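Siderophore enterobactin esterase (Emericella nidulans, PDB 6GUO) hydrolyses the ester bonds of the bacterial xenosiderophore enterobactin, releasing its iron inside the fungal cell, and works as a homodimer of alpha/beta-hydrolase subunits. Local coordinates at residues T66-E69 / T70-R74; S36-L39 / T40-E43; G13-R16 / N17-A20; I296-L299 / S300-A304. All coordinates share one frame; numbering follows the deposited sequence.

From the N terminus the four contacts follow in series, each local, between residues close in the chain, with none nested or crossed. Interaction 3 (13-16 with 17-20) is a turn leading into strand 18-24, outermost in this chain; interaction 2 (36-39 with 40-43) closes the turn after strand 31-36; interaction 1 lies along helix 60-77; interaction 4 lies on the C-terminal part of helix 288-301 and the residues after it. Helix 60-77 is the hub. Arg-72 reaches the backbone of both loops, binding Arg-16 O and Trp-37 O, while Arg-74 binds Asn-301. Interactions 2 and 3 also meet directly through the Asn-17 amide; interaction 4 touches neither of them.

Interaction 1: T66-E69 / T70-R74; sequences TATE and TLRRR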
ATOM      1  N   THR A  66       5.059  -0.134  -2.704  1.00 14.24           N
ATOM      2  CA  THR A  66       4.167   0.212  -1.592  1.00 14.80           C
ATOM      3  C   THR A  66       4.942   0.961  -0.521  1.00 13.72           C
ATOM      4  O   THR A  66       4.478   1.976  -0.025  1.00 14.96           O
ATOM      5  CB  THR A  66       3.510  -1.047  -0.971  1.00 15.96           C
ATOM      6  OG1 THR A  66       2.738  -1.725  -1.971  1.00 17.13           O
ATOM      7  CG2 THR A  66       2.589  -0.686   0.210  1.00 16.46           C
ATOM      8  N   ALA A  67       6.123   0.457  -0.166  1.00 13.37           N
ATOM      9  CA  ALA A  67       6.968   1.135   0.820  1.00 12.97           C
ATOM     10  C   ALA A  67       7.354   2.531   0.323  1.00 13.62           C
ATOM     11  O   ALA A  67       7.259   3.511   1.063  1.00 14.87           O
ATOM     12  CB  ALA A  67       8.210   0.314   1.107  1.00 12.51           C
ATOM     13  N   THR A  68       7.762   2.612  -0.941  1.00 13.48           N
ATOM     14  CA  THR A  68       8.162   3.879  -1.552  1.00 13.83           C
ATOM     15  C   THR A  68       7.044   4.922  -1.462  1.00 13.99           C
ATOM     16  O   THR A  68       7.260   6.045  -0.993  1.00 14.68           O
ATOM     17  CB  THR A  68       8.588   3.655  -3.011  1.00 14.31           C
ATOM     18  OG1 THR A  68       9.759   2.822  -3.029  1.00 15.51           O
ATOM     19  CG2 THR A  68       8.876   4.978  -3.728  1.00 14.78           C
ATOM     20  N   GLU A  69       5.848   4.542  -1.890  1.00 14.00           N
ATOM     21  CA  GLU A  69       4.749   5.502  -1.936  1.00 14.16           C
ATOM     22  C   GLU A  69       4.228   5.887  -0.554  1.00 14.69           C
ATOM     23  O   GLU A  69       3.888   7.049  -0.335  1.00 15.78           O
ATOM     24  CB  GLU A  69       3.617   4.987  -2.798  1.00 15.03           C
ATOM     25  CG  GLU A  69       2.696   6.100  -3.254  1.00 16.03           C
ATOM     26  CD  GLU A  69       1.833   5.656  -4.398  1.00 17.55           C
ATOM     27  OE1 GLU A  69       0.950   4.822  -4.140  1.00 19.20           O
ATOM     28  OE2 GLU A  69       2.052   6.114  -5.542  1.00 18.55           O
ATOM     29  N   THR A  70       4.165   4.929   0.370  1.00 14.99           N
ATOM     30  CA  THR A  70       3.778   5.229   1.745  1.00 15.06           C
ATOM     31  C   THR A  70       4.690   6.298   2.345  1.00 14.12           C
ATOM     32  O   THR A  70       4.213   7.251   2.965  1.00 13.85           O
ATOM     33  CB  THR A  70       3.808   3.974   2.641  1.00 16.22           C
ATOM     34  OG1 THR A  70       3.035   2.928   2.040  1.00 17.61           O
ATOM     35  CG2 THR A  70       3.249   4.291   4.009  1.00 16.63           C
ATOM     36  N   LEU A  71       5.997   6.143   2.144  1.00 14.37           N
ATOM     37  CA  LEU A  71       6.967   7.131   2.623  1.00 14.08           C
ATOM     38  C   LEU A  71       6.799   8.489   1.939  1.00 14.42           C
ATOM     39  O   LEU A  71       6.862   9.522   2.597  1.00 15.29           O
ATOM     40  CB  LEU A  71       8.404   6.626   2.445  1.00 13.61           C
ATOM     41  CG  LEU A  71       8.827   5.574   3.471  1.00 13.52           C
ATOM     42  CD1 LEU A  71      10.030   4.807   2.954  1.00 13.64           C
ATOM     43  CD2 LEU A  71       9.113   6.211   4.826  1.00 13.51           C
ATOM     44  N   ARG A  72       6.552   8.486   0.633  1.00 14.47           N
ATOM     45  CA  ARG A  72       6.421   9.737  -0.114  1.00 15.30           C
ATOM     46  C   ARG A  72       5.169  10.527   0.276  1.00 15.35           C
ATOM     47  O   ARG A  72       5.219  11.751   0.321  1.00 16.28           O
ATOM     48  CB  ARG A  72       6.493   9.494  -1.617  1.00 15.73           C
ATOM     49  CG  ARG A  72       7.914   9.163  -2.034  1.00 15.83           C
ATOM     50  CD  ARG A  72       8.036   8.668  -3.457  1.00 15.95           C
ATOM     51  NE  ARG A  72       9.436   8.358  -3.728  1.00 16.63           N
ATOM     52  CZ  ARG A  72       9.948   8.044  -4.918  1.00 17.31           C
ATOM     53  NH1 ARG A  72       9.183   7.981  -6.004  1.00 17.26           N
ATOM     54  NH2 ARG A  72      11.257   7.794  -5.017  1.00 16.79           N
ATOM     55  N   ARG A  73       4.074   9.832   0.592  1.00 14.68           N
ATOM     56  CA  ARG A  73       2.891  10.509   1.145  1.00 14.95           C
ATOM     57  C   ARG A  73       3.213  11.162   2.484  1.00 16.32           C
ATOM     58  O   ARG A  73       2.904  12.337   2.695  1.00 16.84           O
ATOM     59  CB  ARG A  73       1.713   9.546   1.304  1.00 15.74           C
ATOM     60  CG  ARG A  73       1.072   9.144  -0.015  1.00 15.85           C
ATOM     61  CD  ARG A  73      -0.291   8.527   0.206  1.00 16.52           C
ATOM     62  NE  ARG A  73      -0.236   7.299   0.998  1.00 17.03           N
ATOM     63  CZ  ARG A  73      -0.102   6.059   0.516  1.00 16.88           C
ATOM     64  NH1 ARG A  73       0.002   5.812  -0.790  1.00 16.47           N
ATOM     65  NH2 ARG A  73      -0.087   5.037   1.364  1.00 17.79           N
ATOM     66  N   ARG A  74       3.855  10.411   3.378  1.00 17.23           N
ATOM     67  CA  ARG A  74       4.193  10.947   4.700  1.00 18.98           C
ATOM     68  C   ARG A  74       5.206  12.091   4.636  1.00 18.79           C
ATOM     69  O   ARG A  74       5.059  13.090   5.344  1.00 19.99           O
ATOM     70  CB  ARG A  74       4.696   9.854   5.633  1.00 20.04           C
ATOM     71  CG  ARG A  74       5.060  10.402   7.003  1.00 21.75           C
ATOM     72  CD  ARG A  74       4.727   9.454   8.128  1.00 23.36           C
ATOM     73  NE  ARG A  74       5.251   9.967   9.393  1.00 24.14           N
ATOM     74  CZ  ARG A  74       4.938   9.506  10.601  1.00 25.55           C
ATOM     75  NH1 ARG A  74       5.499  10.058  11.673  1.00 26.46           N
ATOM     76  NH2 ARG A  74       4.071   8.503  10.754  1.00 26.23           N
TER
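Thr-66 offers its carbonyl to two donors of Thr-70 within helix 60-77, the crossover helix between parallel strands 52-58 and 83-90. Thr-70 N approaches Thr-66 O as the usual helical donor at 3.0 Å, and Thr-70 OG1 reaches the same oxygen at 2.7 Å from the opposite face of the carbonyl plane. Thr-70 can do this because its hydroxyl lies anti to its own carbonyl carbon (chi1 -53°), pointing back down the helix. At Ala-67 only a methyl is carried, which suits packing on Val-86 of strand 83-90, and its carbonyl receives Leu-71 N at 3.1 Å. Thr-68 places CG2 over the centre of one face of the Arg-72 guanidinium, 3.4 Å from NE, while its OG1 bonds Ser-36 and Phe-64 O. The Arg-72 chain is extended from CG to NE and so reaches Arg-16 O and Trp-37 O with NH1 and NH2. Glu-69 takes Arg-73 N on its carbonyl at 2.9 Å. Its carboxylate meets the guanidinium in a long salt bridge, OE1 to Arg-73 NH1 3.6 Å, with the two planes turned 56° apart. Both groups have partners on the second subunit: Glu-69 binds Thr-66 and Leu-65 N there, and Arg-73 binds Ala-62 O. The loose pairing is consistent with a partial balance of opposite charges in a buried interface, the firmer hydrogen bonds coming from the second subunit.

Interaction 2: S36-L39 / T40-E43; sequences SWPL and TWSE
Pro-38 lays its CB-CG-CD edge over one face of the Trp-41 indole in a type I beta turn, Pro-38 to Trp-41, that follows strand 31-36. At the first position the turn uses only the carbonyl, so the missing N-H of proline costs nothing and its ring can cover the indole. Trp-41 N closes the turn on Pro-38 O at 3.1 Å. The Trp-41 side chain, with CG anti to its carbonyl carbon (chi1 -58°), folds back beside the proline. Pro-38 CD then stands almost on the ring normal, 3.6 Å from the centroid of the six-membered ring of Trp-41, in a CH-pi contact, while Pro-38 CG touches Trp-41 CE2 at 3.6 Å. Trp-37 adopts the crowded position, its CG between backbone N and carbonyl carbon (chi1 54°), which swings the indole over toward the outgoing chain. Its CB touches Trp-41 CE3 at 3.7 Å, but the two indoles meet rim to rim and do not stack, with planes 29° apart. Trp-41 also reaches Val-85 of strand 83-90. From outside, Asn-17 ND2 binds the carbonyls of the first and last turn residues, Pro-38 O and Trp-41 O, fastening the loop to the chain before strand 18-24. The indole N-H gives Trp-37 a polar hold as well: NE1 donates close to its ring plane to Ser-42 O at 2.9 Å, while CZ2 lies 3.5 Å from Glu-43 O at the ring edge.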
ATOM      1  N   SER A  36      14.791   3.367  -3.768  1.00 14.03           N
ATOM      2  CA  SER A  36      14.130   4.652  -3.948  1.00 13.26           C
ATOM      3  C   SER A  36      14.551   5.618  -2.861  1.00 13.60           C
ATOM      4  O   SER A  36      14.935   5.204  -1.769  1.00 13.67           O
ATOM      5  CB  SER A  36      12.607   4.514  -3.940  1.00 13.66           C
ATOM      6  OG  SER A  36      12.118   4.153  -2.662  1.00 13.77           O
ATOM      7  N   TRP A  37      14.454   6.905  -3.173  1.00 13.90           N
ATOM      8  CA  TRP A  37      14.866   7.957  -2.253  1.00 14.01           C
ATOM      9  C   TRP A  37      13.892   9.130  -2.301  1.00 13.95           C
ATOM     10  O   TRP A  37      13.085   9.221  -3.228  1.00 14.31           O
ATOM     11  CB  TRP A  37      16.313   8.383  -2.535  1.00 15.22           C
ATOM     12  CG  TRP A  37      16.601   8.792  -3.934  1.00 15.67           C
ATOM     13  CD1 TRP A  37      16.617  10.059  -4.422  1.00 16.10           C
ATOM     14  CD2 TRP A  37      16.947   7.937  -5.028  1.00 15.69           C
ATOM     15  NE1 TRP A  37      16.944  10.055  -5.754  1.00 16.47           N
ATOM     16  CE2 TRP A  37      17.150   8.763  -6.153  1.00 16.39           C
ATOM     17  CE3 TRP A  37      17.097   6.552  -5.170  1.00 15.44           C
ATOM     18  CZ2 TRP A  37      17.497   8.251  -7.403  1.00 16.08           C
ATOM     19  CZ3 TRP A  37      17.440   6.046  -6.408  1.00 16.05           C
ATOM     20  CH2 TRP A  37      17.632   6.895  -7.512  1.00 16.70           C
ATOM     21  N   PRO A  38      13.934  10.012  -1.282  1.00 14.40           N
ATOM     22  CA  PRO A  38      12.927  11.076  -1.196  1.00 15.14           C
ATOM     23  C   PRO A  38      12.844  11.992  -2.413  1.00 15.74           C
ATOM     24  O   PRO A  38      13.850  12.264  -3.069  1.00 15.40           O
ATOM     25  CB  PRO A  38      13.368  11.873   0.033  1.00 15.07           C
ATOM     26  CG  PRO A  38      14.025  10.866   0.897  1.00 15.06           C
ATOM     27  CD  PRO A  38      14.740   9.943  -0.047  1.00 14.61           C
ATOM     28  N   LEU A  39      11.636  12.475  -2.680  1.00 16.50           N
ATOM     29  CA  LEU A  39      11.361  13.304  -3.844  1.00 17.61           C
ATOM     30  C   LEU A  39      11.990  14.695  -3.796  1.00 17.91           C
ATOM     31  O   LEU A  39      12.152  15.317  -4.841  1.00 19.51           O
ATOM     32  CB  LEU A  39       9.847  13.432  -4.043  1.00 17.84           C
ATOM     33  CG  LEU A  39       9.117  12.146  -4.424  1.00 18.47           C
ATOM     34  CD1 LEU A  39       7.628  12.430  -4.527  1.00 18.72           C
ATOM     35  CD2 LEU A  39       9.638  11.553  -5.722  1.00 19.27           C
ATOM     36  N   THR A  40      12.334  15.179  -2.600  1.00 18.06           N
ATOM     37  CA  THR A  40      13.051  16.449  -2.461  1.00 19.47           C
ATOM     38  C   THR A  40      14.529  16.355  -2.861  1.00 19.69           C
ATOM     39  O   THR A  40      15.174  17.383  -3.052  1.00 21.66           O
ATOM     40  CB  THR A  40      12.949  17.007  -1.027  1.00 21.14           C
ATOM     41  OG1 THR A  40      13.290  15.989  -0.082  1.00 20.45           O
ATOM     42  CG2 THR A  40      11.538  17.487  -0.749  1.00 21.20           C
ATOM     43  N   TRP A  41      15.054  15.136  -2.974  1.00 18.64           N
ATOM     44  CA  TRP A  41      16.430  14.914  -3.426  1.00 18.88           C
ATOM     45  C   TRP A  41      16.480  14.905  -4.958  1.00 19.44           C
ATOM     46  O   TRP A  41      15.456  14.747  -5.624  1.00 19.07           O
ATOM     47  CB  TRP A  41      16.957  13.575  -2.909  1.00 18.10           C
ATOM     48  CG  TRP A  41      16.954  13.370  -1.414  1.00 17.30           C
ATOM     49  CD1 TRP A  41      16.345  14.141  -0.455  1.00 17.40           C
ATOM     50  CD2 TRP A  41      17.560  12.283  -0.723  1.00 16.58           C
ATOM     51  NE1 TRP A  41      16.556  13.601   0.785  1.00 17.35           N
ATOM     52  CE2 TRP A  41      17.299  12.459   0.652  1.00 16.68           C
ATOM     53  CE3 TRP A  41      18.320  11.176  -1.131  1.00 16.65           C
ATOM     54  CZ2 TRP A  41      17.757  11.560   1.621  1.00 16.82           C
ATOM     55  CZ3 TRP A  41      18.775  10.283  -0.165  1.00 16.43           C
ATOM     56  CH2 TRP A  41      18.497  10.484   1.192  1.00 16.21           C
ATOM     57  N   SER A  42      17.678  15.035  -5.515  1.00 20.47           N
ATOM     58  CA  SER A  42      17.836  15.055  -6.975  1.00 22.91           C
ATOM     59  C   SER A  42      17.634  13.668  -7.590  1.00 23.50           C
ATOM     60  O   SER A  42      17.729  12.648  -6.900  1.00 22.01           O
ATOM     61  CB  SER A  42      19.215  15.591  -7.364  1.00 23.96           C
ATOM     62  OG  SER A  42      20.203  14.582  -7.255  1.00 24.11           O
ATOM     63  N   GLU A  43      17.398  13.641  -8.900  1.00 25.27           N
ATOM     64  CA  GLU A  43      17.294  12.384  -9.661  1.00 27.83           C
ATOM     65  C   GLU A  43      18.593  11.565  -9.676  1.00 27.27           C
ATOM     66  O   GLU A  43      18.557  10.363  -9.930  1.00 25.20           O
ATOM     67  CB  GLU A  43      16.818  12.646 -11.098  1.00 32.92           C
ATOM     68  CG  GLU A  43      15.380  13.144 -11.183  1.00 36.60           C
ATOM     69  CD  GLU A  43      14.788  13.048 -12.582  1.00 41.79           C
ATOM     70  OE1 GLU A  43      14.669  14.096 -13.251  1.00 45.65           O
ATOM     71  OE2 GLU A  43      14.436  11.928 -13.014  1.00 41.65           O
TER

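Interaction 3: G13-R16 / N17-A20; sequences GAAR and NMAA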
ATOM      1  N   GLY A  13       7.537   9.905 -14.810  1.00 26.96           N
ATOM      2  CA  GLY A  13       6.216   9.953 -14.185  1.00 26.67           C
ATOM      3  C   GLY A  13       6.310   9.682 -12.692  1.00 26.27           C
ATOM      4  O   GLY A  13       7.135  10.280 -12.001  1.00 25.95           O
ATOM      5  N   ALA A  14       5.491   8.752 -12.205  1.00 26.07           N
ATOM      6  CA  ALA A  14       5.497   8.370 -10.790  1.00 26.02           C
ATOM      7  C   ALA A  14       6.696   7.495 -10.388  1.00 25.75           C
ATOM      8  O   ALA A  14       6.978   7.353  -9.192  1.00 25.82           O
ATOM      9  CB  ALA A  14       4.192   7.677 -10.424  1.00 27.58           C
ATOM     10  N   ALA A  15       7.420   6.938 -11.363  1.00 23.90           N
ATOM     11  CA  ALA A  15       8.620   6.132 -11.094  1.00 24.74           C
ATOM     12  C   ALA A  15       9.879   7.004 -10.934  1.00 24.25           C
ATOM     13  O   ALA A  15      10.947   6.693 -11.464  1.00 27.18           O
ATOM     14  CB  ALA A  15       8.811   5.098 -12.193  1.00 26.16           C
ATOM     15  N   ARG A  16       9.738   8.070 -10.157  1.00 23.39           N
ATOM     16  CA  ARG A  16      10.757   9.088  -9.964  1.00 23.78           C
ATOM     17  C   ARG A  16      11.678   8.678  -8.824  1.00 19.98           C
ATOM     18  O   ARG A  16      11.239   8.024  -7.877  1.00 18.49           O
ATOM     19  CB  ARG A  16      10.062  10.400  -9.595  1.00 29.12           C
ATOM     20  CG  ARG A  16      10.902  11.638  -9.791  1.00 34.07           C
ATOM     21  CD  ARG A  16      10.032  12.882  -9.744  1.00 39.19           C
ATOM     22  NE  ARG A  16      10.790  14.047 -10.185  1.00 45.04           N
ATOM     23  CZ  ARG A  16      11.054  14.358 -11.455  1.00 48.45           C
ATOM     24  NH1 ARG A  16      11.768  15.448 -11.725  1.00 50.76           N
ATOM     25  NH2 ARG A  16      10.615  13.602 -12.464  1.00 48.56           N
ATOM     26  N   ASN A  17      12.946   9.073  -8.919  1.00 17.62           N
ATOM     27  CA  ASN A  17      13.934   8.831  -7.862  1.00 17.62           C
ATOM     28  C   ASN A  17      13.935   7.373  -7.416  1.00 17.35           C
ATOM     29  O   ASN A  17      13.776   7.056  -6.235  1.00 16.40           O
ATOM     30  CB  ASN A  17      13.710   9.777  -6.669  1.00 18.09           C
ATOM     31  CG  ASN A  17      14.093  11.213  -6.975  1.00 18.66           C
ATOM     32  OD1 ASN A  17      14.346  11.574  -8.128  1.00 20.01           O
ATOM     33  ND2 ASN A  17      14.140  12.046  -5.933  1.00 16.77           N
ATOM     34  N   MET A  18      14.059   6.489  -8.397  1.00 17.74           N
ATOM     35  CA  MET A  18      14.303   5.086  -8.128  1.00 18.50           C
ATOM     36  C   MET A  18      15.257   4.518  -9.165  1.00 18.05           C
ATOM     37  O   MET A  18      15.369   5.030 -10.281  1.00 18.54           O
ATOM     38  CB  MET A  18      13.002   4.276  -8.036  1.00 20.73           C
ATOM     39  CG  MET A  18      12.013   4.468  -9.164  1.00 22.50           C
ATOM     40  SD  MET A  18      10.475   3.549  -8.901  1.00 23.53           S
ATOM     41  CE  MET A  18       9.700   4.407  -7.532  1.00 24.62           C
ATOM     42  N   ALA A  19      15.972   3.483  -8.752  1.00 17.51           N
ATOM     43  CA  ALA A  19      16.973   2.822  -9.578  1.00 18.29           C
ATOM     44  C   ALA A  19      17.023   1.364  -9.184  1.00 17.63           C
ATOM     45  O   ALA A  19      16.570   0.989  -8.096  1.00 19.29           O
ATOM     46  CB  ALA A  19      18.333   3.470  -9.381  1.00 19.23           C
ATOM     47  N   ALA A  20      17.561   0.543 -10.078  1.00 16.97           N
ATOM     48  CA  ALA A  20      17.680  -0.884  -9.835  1.00 17.01           C
ATOM     49  C   ALA A  20      19.039  -1.387 -10.311  1.00 16.55           C
ATOM     50  O   ALA A  20      19.634  -0.820 -11.229  1.00 16.65           O
ATOM     51  CB  ALA A  20      16.557  -1.634 -10.532  1.00 17.91           C
TER
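Ala-15 and Met-18 meet where an inverse gamma turn, centred on Ala-15, leads through Arg-16 and Asn-17 into strand 18-24, outermost in this chain, where the sheet continues into the second subunit. The apolar part of the contact belongs to the methionine. Its CG sits between backbone N and carbonyl carbon (chi1 49°), and the thioether then bends at chi3, bringing sulfur and methyl back beside the turn. Met-18 SD lies 4.0 Å from Ala-15 CB. A flexible, unbranched side chain suits this place, because the same methionine also packs on Phe-64, Thr-68 and Arg-72 of helix 60-77. The small Ala-15 also packs on Ala-15 of the second subunit. Set apart from these apolar contacts, Met-18 lays CG against a carbonyl oxygen, Ala-15 O, at 3.4 Å.

Among backbone interactions, the turn is closed by a weak bond from Arg-16 N to Ala-14 O, 3.0 Å. Asn-17 has positive phi and psi, the left-handed helical region, which asparagine tolerates better than most residues with a side chain. That kink redirects the chain into the strand, and Asn-17 pairs by backbone hydrogen bonds with Trp-37.

The polar side chains lie alongside each other and point the same way, the Arg-16 guanidinium and Asn-17 amide planes being 20° apart. The amide turns toward the loop after strand 31-36, at Pro-38, and Arg-16 NH1 has a long, weak ion pair with Glu-43. Between the two neighbours the contact is made by the aliphatic stem: Arg-16 CG rests 3.8 Å from Asn-17 OD1.

Interaction 4: I296-L299 / S300-A304; sequences IMFL and SNLSA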
ATOM      1  N   ILE A 296       5.826   1.110   8.239  1.00 16.92           N
ATOM      2  CA  ILE A 296       6.453   2.362   7.803  1.00 18.30           C
ATOM      3  C   ILE A 296       6.082   3.502   8.762  1.00 17.87           C
ATOM      4  O   ILE A 296       6.956   4.258   9.187  1.00 17.84           O
ATOM      5  CB  ILE A 296       6.075   2.739   6.338  1.00 19.68           C
ATOM      6  CG1 ILE A 296       6.578   1.691   5.321  1.00 20.44           C
ATOM      7  CG2 ILE A 296       6.622   4.110   5.947  1.00 20.23           C
ATOM      8  CD1 ILE A 296       8.077   1.573   5.169  1.00 22.42           C
ATOM      9  N   MET A 297       4.797   3.614   9.104  1.00 18.09           N
ATOM     10  CA  MET A 297       4.338   4.639  10.052  1.00 19.22           C
ATOM     11  C   MET A 297       4.953   4.445  11.437  1.00 19.60           C
ATOM     12  O   MET A 297       5.391   5.414  12.065  1.00 20.11           O
ATOM     13  CB  MET A 297       2.808   4.644  10.170  1.00 20.88           C
ATOM     14  CG  MET A 297       2.047   5.023   8.909  1.00 23.53           C
ATOM     15  SD  MET A 297       2.483   6.615   8.186  1.00 28.71           S
ATOM     16  CE  MET A 297       3.798   6.168   7.066  1.00 29.06           C
ATOM     17  N   PHE A 298       4.987   3.194  11.895  1.00 19.61           N
ATOM     18  CA  PHE A 298       5.624   2.827  13.160  1.00 19.87           C
ATOM     19  C   PHE A 298       7.087   3.275  13.174  1.00 20.04           C
ATOM     20  O   PHE A 298       7.533   3.908  14.128  1.00 18.90           O
ATOM     21  CB  PHE A 298       5.498   1.311  13.380  1.00 20.07           C
ATOM     22  CG  PHE A 298       6.237   0.790  14.587  1.00 19.61           C
ATOM     23  CD1 PHE A 298       5.632   0.769  15.840  1.00 20.56           C
ATOM     24  CD2 PHE A 298       7.518   0.267  14.458  1.00 19.37           C
ATOM     25  CE1 PHE A 298       6.304   0.265  16.946  1.00 20.91           C
ATOM     26  CE2 PHE A 298       8.193  -0.238  15.558  1.00 20.56           C
ATOM     27  CZ  PHE A 298       7.588  -0.245  16.803  1.00 20.40           C
ATOM     28  N   LEU A 299       7.804   2.973  12.094  1.00 20.89           N
ATOM     29  CA  LEU A 299       9.206   3.373  11.938  1.00 21.97           C
ATOM     30  C   LEU A 299       9.381   4.893  11.991  1.00 21.81           C
ATOM     31  O   LEU A 299      10.211   5.392  12.750  1.00 21.39           O
ATOM     32  CB  LEU A 299       9.770   2.805  10.630  1.00 23.50           C
ATOM     33  CG  LEU A 299      11.209   3.128  10.230  1.00 25.60           C
ATOM     34  CD1 LEU A 299      12.199   2.689  11.299  1.00 26.97           C
ATOM     35  CD2 LEU A 299      11.513   2.453   8.899  1.00 26.70           C
ATOM     36  N   SER A 300       8.577   5.617  11.214  1.00 22.14           N
ATOM     37  CA  SER A 300       8.642   7.082  11.183  1.00 22.86           C
ATOM     38  C   SER A 300       8.271   7.731  12.525  1.00 21.88           C
ATOM     39  O   SER A 300       8.815   8.778  12.866  1.00 22.26           O
ATOM     40  CB  SER A 300       7.769   7.637  10.058  1.00 23.98           C
ATOM     41  OG  SER A 300       8.235   7.182   8.796  1.00 26.36           O
ATOM     42  N   ASN A 301       7.375   7.096  13.286  1.00 21.50           N
ATOM     43  CA  ASN A 301       6.982   7.594  14.616  1.00 21.54           C
ATOM     44  C   ASN A 301       8.064   7.461  15.696  1.00 21.24           C
ATOM     45  O   ASN A 301       7.981   8.130  16.728  1.00 23.10           O
ATOM     46  CB  ASN A 301       5.699   6.906  15.102  1.00 22.32           C
ATOM     47  CG  ASN A 301       4.481   7.278  14.270  1.00 23.48           C
ATOM     48  OD1 ASN A 301       4.454   8.312  13.595  1.00 23.31           O
ATOM     49  ND2 ASN A 301       3.466   6.427  14.312  1.00 24.54           N
ATOM     50  N   LEU A 302       9.059   6.603  15.472  1.00 20.78           N
ATOM     51  CA  LEU A 302      10.187   6.458  16.400  1.00 21.46           C
ATOM     52  C   LEU A 302      11.139   7.659  16.422  1.00 22.90           C
ATOM     53  O   LEU A 302      11.905   7.803  17.373  1.00 25.01           O
ATOM     54  CB  LEU A 302      11.001   5.200  16.068  1.00 21.45           C
ATOM     55  CG  LEU A 302      10.299   3.846  16.200  1.00 22.39           C
ATOM     56  CD1 LEU A 302      11.150   2.743  15.582  1.00 21.95           C
ATOM     57  CD2 LEU A 302       9.979   3.522  17.651  1.00 23.91           C
ATOM     58  N   SER A 303      11.111   8.494  15.380  1.00 24.87           N
ATOM     59  CA  SER A 303      12.062   9.607  15.244  1.00 27.17           C
ATOM     60  C   SER A 303      11.966  10.648  16.356  1.00 27.19           C
ATOM     61  O   SER A 303      12.994  11.059  16.903  1.00 26.44           O
ATOM     62  CB  SER A 303      11.907  10.297  13.885  1.00 28.53           C
ATOM     63  OG  SER A 303      12.345   9.449  12.839  1.00 32.26           O
ATOM     64  N   ALA A 304      10.740  11.057  16.686  1.00 28.09           N
ATOM     65  CA  ALA A 304      10.494  12.119  17.673  1.00 29.61           C
ATOM     66  C   ALA A 304      11.137  11.822  19.029  1.00 31.97           C
ATOM     67  O   ALA A 304      11.178  10.673  19.474  1.00 33.09           O
ATOM     68  CB  ALA A 304       8.997  12.346  17.842  1.00 29.79           C
ATOM     69  OXT ALA A 304      11.643  12.733  19.697  1.00 30.74           O
TER
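Phe-298 and Leu-302 cross late in the chain, the leucine methyl CD1 standing 4.2 Å from ring atom CE2 of Phe-298. Leu-299 CD1 approaches the same methyl, Leu-302 CD1, at 4.4 Å, so one branch of Leu-302 serves both neighbours. Both Phe-298 and Leu-299 carry CG anti to the backbone N (chi1 174° for the ring), which sets the ring and the leucine branch beside their own carbonyl carbons. The backbone beneath holds this spacing. Ser-300 N binds Ile-296 O at 2.9 Å, and Asn-301 N binds Met-297 O at 2.9 Å. After these regular i to i+4 bonds the pattern changes: Leu-302 N donates to Leu-299 O at 3.2 Å, an i to i+3 bond, and only weakly to Phe-298 O. Helix 288-301 packs on the alpha/beta-hydrolase sheet, and the bulky apolar residues suit that side, Phe-298 and Leu-299 lying on Val-184, with Phe-298 also on Leu-186. The flank toward helix 60-77 is mixed: Ile-296 meets Leu-71, Met-297 meets Thr-70, and Ser-300 and Asn-301 meet Arg-74, where Asn-301 OD1 accepts a hydrogen bond from Arg-74 NH1.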